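Side-chain contacts in oxidoreductase (Azotobacter vinelandii, PDB 7D5M), which binds NAD+ and, as a homologue of inositol dehydrogenase in the Gfo/Idh/MocA family, probably oxidises a sugar or polyol substrate: residues G163-V168 with V216-F221; L211-V216 with Q271-I276; L41-F46 with R72-Q77. All blocks are in the same frame, centred on the assembly; numbering follows the deposited sequence.

Contact 1: residues G163-V168 with V216-F221; sequences GEIRMV and VMLPEF
Leu218 meets both Ile165 and Val168 of strand 165-173. It stands just past the end of helix 202-217, where the backbone stops being helical. From CB, with chi1 at -61°, CG swings to the backbone-N side and its two methyls reach the strand. There they divide between two residues. CD1 meets Val168 tip to tip, and Leu218 CD1 lies 3.5 Å from Val168 CG2, tighter than a usual carbon contact. Val168 CG1 stands further back, 4.2 Å from the same Leu218 CD1. The other methyl turns to Ile165. Leu218 CD2 is 3.8 Å from Ile165 CG1, and Ile165 CG2 follows at slightly longer range. The two side chains cross at a slant.

Leu218 CD2 also lies over one face of the Phe221 ring, 3.9 Å above its plane and shifted toward the rim. Leu218 and Phe221 are the ends of a type I beta turn, closed by a bond from Phe221 N to Leu218 O of 3.1 Å. The turn brings the ring to the strand. There Phe221 CZ approaches Ile165 CB obliquely at 3.6 Å. Ile165 thus rests against both the leucine methyl and the ring. Outside the contact, Tyr250 meets the Phe221 ring edge-to-face, and Ile157 of helix 148-158 touches Leu218.

No hydrogen bond crosses between the segments. Arg166 and Met167 point away from the turn and both face Ile276, as a classic beta bulge. This is apolar helix-end packing on the mixed sheet of the C-terminal alpha/beta domain of the Gfo/Idh/MocA family.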
loop_
_atom_site.group_PDB
_atom_site.type_symbol
_atom_site.label_atom_id
_atom_site.label_comp_id
_atom_site.label_asym_id
_atom_site.label_seq_id
_atom_site.Cartn_x
_atom_site.Cartn_y
_atom_site.Cartn_z
ATOM N N GLY A 163 19.518 11.172 -12.927
ATOM C CA GLY A 163 20.988 11.239 -12.985
ATOM C C GLY A 163 21.543 10.106 -13.827
ATOM O O GLY A 163 20.839 9.630 -14.739
ATOM N N GLU A 164 22.770 9.669 -13.555
ATOM C CA GLU A 164 23.399 8.594 -14.364
ATOM C C GLU A 164 22.790 7.253 -13.943
ATOM O O GLU A 164 22.639 6.988 -12.733
ATOM C CB GLU A 164 24.929 8.626 -14.289
ATOM C CG GLU A 164 25.513 8.408 -12.916
ATOM C CD GLU A 164 27.021 8.633 -12.861
ATOM O OE1 GLU A 164 27.732 8.061 -13.716
ATOM O OE2 GLU A 164 27.480 9.374 -11.966
ATOM N N ILE A 165 22.419 6.442 -14.923
ATOM C CA ILE A 165 21.706 5.165 -14.655
ATOM C C ILE A 165 22.728 4.148 -14.147
ATOM O O ILE A 165 23.822 4.019 -14.747
ATOM C CB ILE A 165 20.935 4.680 -15.894
ATOM C CG1 ILE A 165 20.029 5.775 -16.464
ATOM C CG2 ILE A 165 20.164 3.409 -15.577
ATOM C CD1 ILE A 165 19.041 6.366 -15.488
ATOM N N ARG A 166 22.405 3.484 -13.043
ATOM C CA ARG A 166 23.312 2.532 -12.359
ATOM C C ARG A 166 22.750 1.116 -12.452
ATOM O O ARG A 166 23.522 0.188 -12.723
ATOM C CB ARG A 166 23.521 2.973 -10.907
ATOM C CG ARG A 166 24.335 4.257 -10.811
ATOM C CD ARG A 166 24.538 4.785 -9.407
ATOM N NE ARG A 166 25.563 5.818 -9.389
ATOM C CZ ARG A 166 25.851 6.594 -8.355
ATOM N NH1 ARG A 166 25.161 6.505 -7.232
ATOM N NH2 ARG A 166 26.827 7.478 -8.455
ATOM N N MET A 167 21.459 0.946 -12.189
ATOM C CA MET A 167 20.839 -0.401 -12.171
ATOM C C MET A 167 19.461 -0.393 -12.811
ATOM O O MET A 167 18.731 0.608 -12.693
ATOM C CB MET A 167 20.686 -0.931 -10.750
ATOM C CG MET A 167 21.968 -1.411 -10.178
ATOM S SD MET A 167 21.862 -1.283 -8.416
ATOM C CE MET A 167 22.263 0.457 -8.348
ATOM N N VAL A 168 19.138 -1.519 -13.433
ATOM C CA VAL A 168 17.804 -1.810 -14.013
ATOM C C VAL A 168 17.345 -3.149 -13.434
ATOM O O VAL A 168 17.915 -4.179 -13.816
ATOM C CB VAL A 168 17.854 -1.833 -15.550
ATOM C CG1 VAL A 168 16.444 -1.842 -16.121
ATOM C CG2 VAL A 168 18.660 -0.662 -16.098
ATOM N N VAL A 216 12.535 0.270 -24.035
ATOM C CA VAL A 216 11.778 1.526 -24.301
ATOM C C VAL A 216 12.368 2.648 -23.440
ATOM O O VAL A 216 12.538 3.763 -23.960
ATOM C CB VAL A 216 10.266 1.362 -24.054
ATOM C CG1 VAL A 216 9.523 2.675 -24.259
ATOM C CG2 VAL A 216 9.678 0.272 -24.937
ATOM N N MET A 217 12.637 2.385 -22.160
ATOM C CA MET A 217 13.056 3.427 -21.187
ATOM C C MET A 217 14.517 3.840 -21.413
ATOM O O MET A 217 14.829 5.016 -21.160
ATOM C CB MET A 217 12.896 2.916 -19.754
ATOM C CG MET A 217 11.470 2.701 -19.354
ATOM S SD MET A 217 11.356 2.237 -17.606
ATOM C CE MET A 217 9.592 1.950 -17.467
ATOM N N LEU A 218 15.355 2.909 -21.874
ATOM C CA LEU A 218 16.831 3.062 -22.004
ATOM C C LEU A 218 17.235 2.621 -23.406
ATOM O O LEU A 218 17.910 1.605 -23.584
ATOM C CB LEU A 218 17.517 2.224 -20.918
ATOM C CG LEU A 218 17.170 2.621 -19.482
ATOM C CD1 LEU A 218 17.297 1.436 -18.538
ATOM C CD2 LEU A 218 18.035 3.774 -18.994
ATOM N N PRO A 219 16.769 3.350 -24.446
ATOM C CA PRO A 219 16.936 2.909 -25.829
ATOM C C PRO A 219 18.401 2.805 -26.287
ATOM O O PRO A 219 18.656 2.029 -27.204
ATOM C CB PRO A 219 16.172 3.976 -26.636
ATOM C CG PRO A 219 16.184 5.193 -25.742
ATOM C CD PRO A 219 16.046 4.628 -24.342
ATOM N N GLU A 220 19.307 3.568 -25.665
ATOM C CA GLU A 220 20.746 3.629 -26.055
ATOM C C GLU A 220 21.551 2.606 -25.257
ATOM O O GLU A 220 22.734 2.418 -25.573
ATOM C CB GLU A 220 21.339 5.025 -25.845
ATOM C CG GLU A 220 20.712 6.102 -26.716
ATOM C CD GLU A 220 20.268 5.647 -28.097
ATOM O OE1 GLU A 220 21.072 4.990 -28.800
ATOM O OE2 GLU A 220 19.111 5.936 -28.464
ATOM N N PHE A 221 20.946 1.961 -24.260
ATOM C CA PHE A 221 21.639 0.945 -23.430
ATOM C C PHE A 221 21.901 -0.302 -24.271
ATOM O O PHE A 221 21.027 -0.717 -25.052
ATOM C CB PHE A 221 20.865 0.632 -22.148
ATOM C CG PHE A 221 21.305 1.504 -21.004
ATOM C CD1 PHE A 221 21.395 2.878 -21.163
ATOM C CD2 PHE A 221 21.654 0.951 -19.784
ATOM C CE1 PHE A 221 21.821 3.681 -20.121
ATOM C CE2 PHE A 221 22.078 1.758 -18.742
ATOM C CZ PHE A 221 22.177 3.115 -18.925
#

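Contact 2: residues L211-V216 with Q271-I276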
loop_
_atom_site.group_PDB
_atom_site.type_symbol
_atom_site.label_atom_id
_atom_site.label_comp_id
_atom_site.label_asym_id
_atom_site.label_seq_id
_atom_site.Cartn_x
_atom_site.Cartn_y
_atom_site.Cartn_z
ATOM N N LEU A 211 11.965 -6.836 -19.847
ATOM C CA LEU A 211 13.176 -6.565 -20.676
ATOM C C LEU A 211 12.813 -5.535 -21.750
ATOM O O LEU A 211 13.521 -4.520 -21.885
ATOM C CB LEU A 211 13.702 -7.850 -21.319
ATOM C CG LEU A 211 14.971 -7.648 -22.145
ATOM C CD1 LEU A 211 16.186 -7.577 -21.238
ATOM C CD2 LEU A 211 15.126 -8.742 -23.182
ATOM N N TYR A 212 11.715 -5.753 -22.463
ATOM C CA TYR A 212 11.283 -4.800 -23.511
ATOM C C TYR A 212 10.969 -3.435 -22.878
ATOM O O TYR A 212 11.373 -2.408 -23.437
ATOM C CB TYR A 212 10.106 -5.301 -24.348
ATOM C CG TYR A 212 9.759 -4.267 -25.384
ATOM C CD1 TYR A 212 10.657 -3.981 -26.404
ATOM C CD2 TYR A 212 8.594 -3.519 -25.309
ATOM C CE1 TYR A 212 10.396 -2.987 -27.332
ATOM C CE2 TYR A 212 8.320 -2.520 -26.233
ATOM C CZ TYR A 212 9.220 -2.260 -27.253
ATOM O OH TYR A 212 8.968 -1.298 -28.190
ATOM N N LEU A 213 10.302 -3.399 -21.721
ATOM C CA LEU A 213 10.065 -2.107 -21.030
ATOM C C LEU A 213 11.407 -1.399 -20.804
ATOM O O LEU A 213 11.460 -0.194 -21.026
ATOM C CB LEU A 213 9.312 -2.324 -19.717
ATOM C CG LEU A 213 7.920 -2.931 -19.861
ATOM C CD1 LEU A 213 7.262 -3.054 -18.500
ATOM C CD2 LEU A 213 7.042 -2.112 -20.805
ATOM N N SER A 214 12.464 -2.106 -20.398
ATOM C CA SER A 214 13.784 -1.461 -20.160
ATOM C C SER A 214 14.338 -0.907 -21.478
ATOM O O SER A 214 14.993 0.146 -21.441
ATOM C CB SER A 214 14.769 -2.378 -19.494
ATOM O OG SER A 214 15.292 -3.310 -20.427
ATOM N N GLU A 215 14.069 -1.569 -22.602
ATOM C CA GLU A 215 14.566 -1.115 -23.934
ATOM C C GLU A 215 13.817 0.152 -24.364
ATOM O O GLU A 215 14.437 1.032 -24.982
ATOM C CB GLU A 215 14.436 -2.229 -24.971
ATOM C CG GLU A 215 15.335 -3.406 -24.654
ATOM C CD GLU A 215 15.306 -4.542 -25.656
ATOM O OE1 GLU A 215 14.710 -4.369 -26.740
ATOM O OE2 GLU A 215 15.904 -5.604 -25.343
ATOM N N VAL A 216 12.535 0.270 -24.035
ATOM C CA VAL A 216 11.778 1.526 -24.301
ATOM C C VAL A 216 12.368 2.648 -23.440
ATOM O O VAL A 216 12.538 3.763 -23.960
ATOM C CB VAL A 216 10.266 1.362 -24.054
ATOM C CG1 VAL A 216 9.523 2.675 -24.259
ATOM C CG2 VAL A 216 9.678 0.272 -24.937
ATOM N N GLN A 271 4.896 -8.209 -12.307
ATOM C CA GLN A 271 5.794 -7.605 -13.322
ATOM C C GLN A 271 6.172 -6.202 -12.841
ATOM O O GLN A 271 5.297 -5.346 -12.754
ATOM C CB GLN A 271 5.168 -7.544 -14.714
ATOM C CG GLN A 271 6.166 -7.044 -15.739
ATOM C CD GLN A 271 5.608 -6.790 -17.119
ATOM O OE1 GLN A 271 6.357 -6.433 -18.022
ATOM N NE2 GLN A 271 4.302 -6.965 -17.291
ATOM N N LYS A 272 7.438 -5.992 -12.527
ATOM C CA LYS A 272 7.917 -4.698 -12.004
ATOM C C LYS A 272 9.216 -4.334 -12.713
ATOM O O LYS A 272 10.000 -5.235 -13.069
ATOM C CB LYS A 272 8.092 -4.764 -10.484
ATOM C CG LYS A 272 6.860 -5.229 -9.708
ATOM C CD LYS A 272 7.065 -5.480 -8.212
ATOM C CE LYS A 272 5.759 -5.388 -7.452
ATOM N NZ LYS A 272 5.834 -5.956 -6.083
ATOM N N ILE A 273 9.436 -3.042 -12.901
ATOM C CA ILE A 273 10.742 -2.533 -13.383
ATOM C C ILE A 273 11.115 -1.339 -12.513
ATOM O O ILE A 273 10.292 -0.442 -12.322
ATOM C CB ILE A 273 10.733 -2.199 -14.883
ATOM C CG1 ILE A 273 12.081 -1.611 -15.308
ATOM C CG2 ILE A 273 9.576 -1.291 -15.267
ATOM C CD1 ILE A 273 12.335 -1.685 -16.785
ATOM N N ARG A 274 12.311 -1.388 -11.941
ATOM C CA ARG A 274 12.858 -0.264 -11.152
ATOM C C ARG A 274 14.133 0.177 -11.859
ATOM O O ARG A 274 15.028 -0.661 -12.049
ATOM C CB ARG A 274 13.131 -0.672 -9.703
ATOM C CG ARG A 274 13.640 0.467 -8.832
ATOM C CD ARG A 274 13.869 0.046 -7.389
ATOM N NE ARG A 274 14.285 1.157 -6.554
ATOM C CZ ARG A 274 13.479 2.047 -5.988
ATOM N NH1 ARG A 274 12.162 1.986 -6.140
ATOM N NH2 ARG A 274 13.998 3.011 -5.250
ATOM N N VAL A 275 14.185 1.430 -12.267
ATOM C CA VAL A 275 15.409 2.020 -12.862
ATOM C C VAL A 275 16.020 2.909 -11.791
ATOM O O VAL A 275 15.325 3.818 -11.316
ATOM C CB VAL A 275 15.104 2.797 -14.151
ATOM C CG1 VAL A 275 16.379 3.366 -14.751
ATOM C CG2 VAL A 275 14.360 1.936 -15.154
ATOM N N ILE A 276 17.276 2.637 -11.434
ATOM C CA ILE A 276 17.970 3.317 -10.312
ATOM C C ILE A 276 19.116 4.149 -10.886
ATOM O O ILE A 276 20.027 3.571 -11.496
ATOM C CB ILE A 276 18.463 2.292 -9.276
ATOM C CG1 ILE A 276 17.313 1.386 -8.826
ATOM C CG2 ILE A 276 19.135 3.018 -8.117
ATOM C CD1 ILE A 276 17.739 0.128 -8.149
#
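Ile273 packs against Ser214 where strand 271-277 passes helix 202-217. The tip of Ile273 does the touching. Its CG1 is anti to the backbone N (chi1 177°), and the extended chain carries CD1 up against the helix backbone. Ile273 CD1 lies 3.6 Å from Ser214 N. The methylene of the serine is almost as near, with Ser214 CB 3.7 Å from Ile273 CD1. Leu213 adds a looser apolar contact through its CB. The methyl therefore rests on main chain as much as on side chains.

Polar and apolar groups also meet. Leu213 and Gln271 extend toward each other from the two segments, and Leu213 CD1 is 3.5 Å from Gln271 OE1. This is van der Waals contact of a methyl with an amide oxygen. The other end of the amide is bonded, since Gln271 NE2 donates to Asp286 OD2. That bond probably helps to fix the amide's rotation.

Hydrogen bonds stay within the helix. Ser214 OG donates to Leu211 O at 2.6 Å, in the carbonyl plane and on a lone pair, with a C=O...O angle of 135°. The same oxygen accepts the helical bond from Glu215 N at 3.1 Å. Two donors thus grip Leu211 O. With its hydroxyl turned back to its own helix, Ser214 offers carbon to Ile273. Val168 and Met170 of strand 165-173 also touch this serine.

The segment axes are 9.1 Å apart at closest approach and run at 35° to each other. The chemistry implies a helix packed on the mixed sheet of the C-terminal alpha/beta domain by van der Waals contact, without hydrogen bonds between the segments. Buried polar groups bond elsewhere: the serine to its own helix, the glutamine NE2 to Asp286.

Contact 3: residues L41-F46 with R72-Q77. With NAD (nicotinamide-adenine-dinucleotide), chain B.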
loop_
_atom_site.group_PDB
_atom_site.type_symbol
_atom_site.label_atom_id
_atom_site.label_comp_id
_atom_site.label_asym_id
_atom_site.label_seq_id
_atom_site.Cartn_x
_atom_site.Cartn_y
_atom_site.Cartn_z
ATOM N N LEU A 41 -12.165 -6.942 -38.774
ATOM C CA LEU A 41 -11.976 -8.409 -38.823
ATOM C C LEU A 41 -12.902 -8.988 -39.895
ATOM O O LEU A 41 -14.131 -9.104 -39.650
ATOM C CB LEU A 41 -12.269 -9.027 -37.457
ATOM C CG LEU A 41 -12.076 -10.541 -37.383
ATOM C CD1 LEU A 41 -10.623 -10.904 -37.628
ATOM C CD2 LEU A 41 -12.557 -11.078 -36.048
ATOM N N VAL A 42 -12.327 -9.340 -41.041
ATOM C CA VAL A 42 -13.113 -9.778 -42.235
ATOM C C VAL A 42 -12.820 -11.244 -42.558
ATOM O O VAL A 42 -13.535 -11.793 -43.408
ATOM C CB VAL A 42 -12.847 -8.859 -43.440
ATOM C CG1 VAL A 42 -13.272 -7.437 -43.123
ATOM C CG2 VAL A 42 -11.396 -8.905 -43.897
ATOM N N ALA A 43 -11.840 -11.872 -41.906
ATOM C CA ALA A 43 -11.421 -13.255 -42.233
ATOM C C ALA A 43 -10.578 -13.834 -41.098
ATOM O O ALA A 43 -10.136 -13.079 -40.231
ATOM C CB ALA A 43 -10.648 -13.266 -43.527
ATOM N N GLY A 44 -10.375 -15.148 -41.103
ATOM C CA GLY A 44 -9.483 -15.762 -40.112
ATOM C C GLY A 44 -9.269 -17.238 -40.351
ATOM O O GLY A 44 -10.093 -17.875 -41.042
ATOM N N ALA A 45 -8.173 -17.755 -39.802
ATOM C CA ALA A 45 -7.961 -19.198 -39.554
ATOM C C ALA A 45 -7.813 -19.349 -38.040
ATOM O O ALA A 45 -6.685 -19.322 -37.536
ATOM C CB ALA A 45 -6.766 -19.713 -40.307
ATOM N N PHE A 46 -8.941 -19.444 -37.341
ATOM C CA PHE A 46 -9.040 -19.140 -35.891
ATOM C C PHE A 46 -8.587 -20.312 -35.015
ATOM O O PHE A 46 -8.246 -20.059 -33.856
ATOM C CB PHE A 46 -10.469 -18.743 -35.531
ATOM C CG PHE A 46 -10.879 -17.401 -36.077
ATOM C CD1 PHE A 46 -10.324 -16.236 -35.560
ATOM C CD2 PHE A 46 -11.767 -17.300 -37.134
ATOM C CE1 PHE A 46 -10.685 -14.998 -36.072
ATOM C CE2 PHE A 46 -12.123 -16.062 -37.650
ATOM C CZ PHE A 46 -11.585 -14.913 -37.113
ATOM N N ARG A 72 -2.330 -20.769 -44.884
ATOM C CA ARG A 72 -1.905 -20.774 -46.314
ATOM C C ARG A 72 -3.139 -20.507 -47.179
ATOM O O ARG A 72 -3.059 -19.665 -48.098
ATOM C CB ARG A 72 -1.170 -22.066 -46.702
ATOM C CG ARG A 72 0.078 -22.319 -45.867
ATOM C CD ARG A 72 0.700 -23.709 -45.978
ATOM N NE ARG A 72 -0.235 -24.825 -45.834
ATOM C CZ ARG A 72 -0.877 -25.191 -44.718
ATOM N NH1 ARG A 72 -0.723 -24.524 -43.584
ATOM N NH2 ARG A 72 -1.681 -26.246 -44.746
ATOM N N THR A 73 -4.246 -21.184 -46.895
ATOM C CA THR A 73 -5.522 -20.996 -47.629
ATOM C C THR A 73 -6.024 -19.572 -47.396
ATOM O O THR A 73 -6.441 -18.916 -48.361
ATOM C CB THR A 73 -6.578 -22.018 -47.211
ATOM O OG1 THR A 73 -5.952 -23.291 -47.389
ATOM C CG2 THR A 73 -7.849 -21.875 -48.019
ATOM N N LEU A 74 -5.987 -19.110 -46.145
ATOM C CA LEU A 74 -6.371 -17.718 -45.818
ATOM C C LEU A 74 -5.641 -16.759 -46.767
ATOM O O LEU A 74 -6.325 -15.961 -47.428
ATOM C CB LEU A 74 -6.024 -17.433 -44.358
ATOM C CG LEU A 74 -6.031 -15.963 -43.952
ATOM C CD1 LEU A 74 -7.445 -15.405 -43.912
ATOM C CD2 LEU A 74 -5.352 -15.805 -42.602
ATOM N N PHE A 75 -4.309 -16.835 -46.846
ATOM C CA PHE A 75 -3.492 -15.871 -47.628
ATOM C C PHE A 75 -3.803 -16.048 -49.120
ATOM O O PHE A 75 -4.016 -15.027 -49.789
ATOM C CB PHE A 75 -1.998 -16.004 -47.324
ATOM C CG PHE A 75 -1.635 -15.826 -45.871
ATOM C CD1 PHE A 75 -2.472 -15.135 -45.004
ATOM C CD2 PHE A 75 -0.454 -16.344 -45.367
ATOM C CE1 PHE A 75 -2.137 -14.983 -43.667
ATOM C CE2 PHE A 75 -0.121 -16.189 -44.029
ATOM C CZ PHE A 75 -0.967 -15.518 -43.180
ATOM N N GLU A 76 -3.874 -17.288 -49.612
ATOM C CA GLU A 76 -4.074 -17.567 -51.064
ATOM C C GLU A 76 -5.469 -17.095 -51.494
ATOM O O GLU A 76 -5.553 -16.409 -52.531
ATOM C CB GLU A 76 -3.864 -19.052 -51.386
ATOM C CG GLU A 76 -4.204 -19.411 -52.830
ATOM C CD GLU A 76 -3.993 -20.869 -53.221
ATOM O OE1 GLU A 76 -4.041 -21.746 -52.319
ATOM O OE2 GLU A 76 -3.778 -21.127 -54.436
ATOM N N GLN A 77 -6.515 -17.446 -50.739
ATOM C CA GLN A 77 -7.928 -17.127 -51.090
ATOM C C GLN A 77 -8.154 -15.620 -50.960
ATOM O O GLN A 77 -8.822 -15.038 -51.838
ATOM C CB GLN A 77 -8.909 -17.916 -50.223
ATOM C CG GLN A 77 -8.963 -19.402 -50.555
ATOM C CD GLN A 77 -9.321 -19.635 -52.003
ATOM O OE1 GLN A 77 -10.309 -19.103 -52.512
ATOM N NE2 GLN A 77 -8.501 -20.416 -52.681
HETATM P PA NAD B . -3.699 -20.893 -26.412
HETATM O O1A NAD B . -3.229 -22.313 -26.462
HETATM O O2A NAD B . -4.562 -20.416 -25.287
HETATM O O5B NAD B . -4.420 -20.547 -27.805
HETATM C C5B NAD B . -3.963 -21.092 -29.082
HETATM C C4B NAD B . -5.031 -20.813 -30.111
HETATM O O4B NAD B . -4.498 -20.987 -31.449
HETATM C C3B NAD B . -6.256 -21.735 -30.045
HETATM O O3B NAD B . -7.416 -21.015 -30.435
HETATM C C2B NAD B . -5.884 -22.824 -31.057
HETATM O O2B NAD B . -6.977 -23.553 -31.566
HETATM C C1B NAD B . -5.264 -21.953 -32.139
HETATM N N9A NAD B . -4.370 -22.646 -33.054
HETATM C C8A NAD B . -3.366 -23.512 -32.711
HETATM N N7A NAD B . -2.672 -23.931 -33.739
HETATM C C5A NAD B . -3.239 -23.286 -34.827
HETATM C C6A NAD B . -2.930 -23.308 -36.201
HETATM N N6A NAD B . -1.920 -24.010 -36.723
HETATM N N1A NAD B . -3.686 -22.536 -37.020
HETATM C C2A NAD B . -4.693 -21.830 -36.483
HETATM N N3A NAD B . -5.066 -21.721 -35.206
HETATM C C4A NAD B . -4.289 -22.486 -34.418
HETATM O O3 NAD B . -2.418 -19.905 -26.454
HETATM P PN NAD B . -2.274 -18.388 -25.899
HETATM O O1N NAD B . -1.954 -18.416 -24.430
HETATM O O2N NAD B . -3.458 -17.593 -26.361
HETATM O O5D NAD B . -0.951 -17.889 -26.653
HETATM C C5D NAD B . -0.875 -17.820 -28.079
HETATM C C4D NAD B . 0.328 -16.975 -28.395
HETATM O O4D NAD B . 0.176 -15.688 -27.744
HETATM C C3D NAD B . 1.654 -17.545 -27.876
HETATM O O3D NAD B . 2.692 -17.233 -28.787
HETATM C C2D NAD B . 1.839 -16.827 -26.535
HETATM O O2D NAD B . 3.198 -16.728 -26.136
HETATM C C1D NAD B . 1.277 -15.447 -26.878
HETATM N N1N NAD B . 0.787 -14.663 -25.703
HETATM C C2N NAD B . 1.227 -13.368 -25.532
HETATM C C3N NAD B . 0.832 -12.623 -24.420
HETATM C C7N NAD B . 1.228 -11.162 -24.386
HETATM O O7N NAD B . 1.640 -10.633 -25.425
HETATM N N7N NAD B . 1.081 -10.508 -23.238
HETATM C C4N NAD B . 0.085 -13.250 -23.416
HETATM C C5N NAD B . -0.337 -14.566 -23.598
HETATM C C6N NAD B . -0.101 -15.187 -24.805
#
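Leu74 reaches from helix 71-78 to strand 39-45 and carries the contact alone on the helix side. Its CG is anti to the backbone N (chi1 166°), which sends the branched end toward the strand. Leu74 CD1 lies 3.9 Å from Ala43 CB. It also touches main chain, 4.1 Å from Gly44 N. The second methyl lies further along the strand, where Leu74 CD2 is 4.4 Å from Ala45 N. One leucine thus spans three small residues, and no hydrogen bond crosses. Ala43 and Ala45 turn their CB atoms toward the helix. Ala15 and Tyr68 also touch Leu74.

On the strand's other side, the Phe46 ring packs directly on the glycine. Gly44 CA lies 3.6 Å above one face of the Phe46 ring, offset toward its rim. Phe46 in turn packs on Met16 of the neighbouring strand 12-16. Ala45 is backbone-bonded to Met16 of that strand and to Gly18 just beyond it.

The strand end leads to the cofactor. Ala45 O is 3.4 Å from C2A of the NAD adenine, and Phe46 O is 3.6 Å from O3B of the adenosine ribose. Both residues belong to the NAD pocket. Strand and helix segments run roughly antiparallel, at 151°, with axes 8.3 Å apart at closest approach. The site is characteristic of a Rossmann fold, where the end of the second strand borders the adenosine half of the dinucleotide.

How the contacts relate
Contacts 1 and 2 belong together in the C-terminal alpha/beta domain. Both use helix 202-217 and reach neighbouring strands of one mixed sheet. They also touch directly: Met167 O and Ile276 N, 2.8 Å apart, probably form a hydrogen bond. Contact 2 is wholly buried and mixes methyls with polar groups. Contact 1, at the helix end, is only partly buried and purely apolar. Contact 3 is buried too, but stands apart in the NAD-binding domain, its centre about 42 Å from that of contact 1 and 36 Å from that of contact 2. There small strand residues meet one leucine, and the strand side also borders the cofactor.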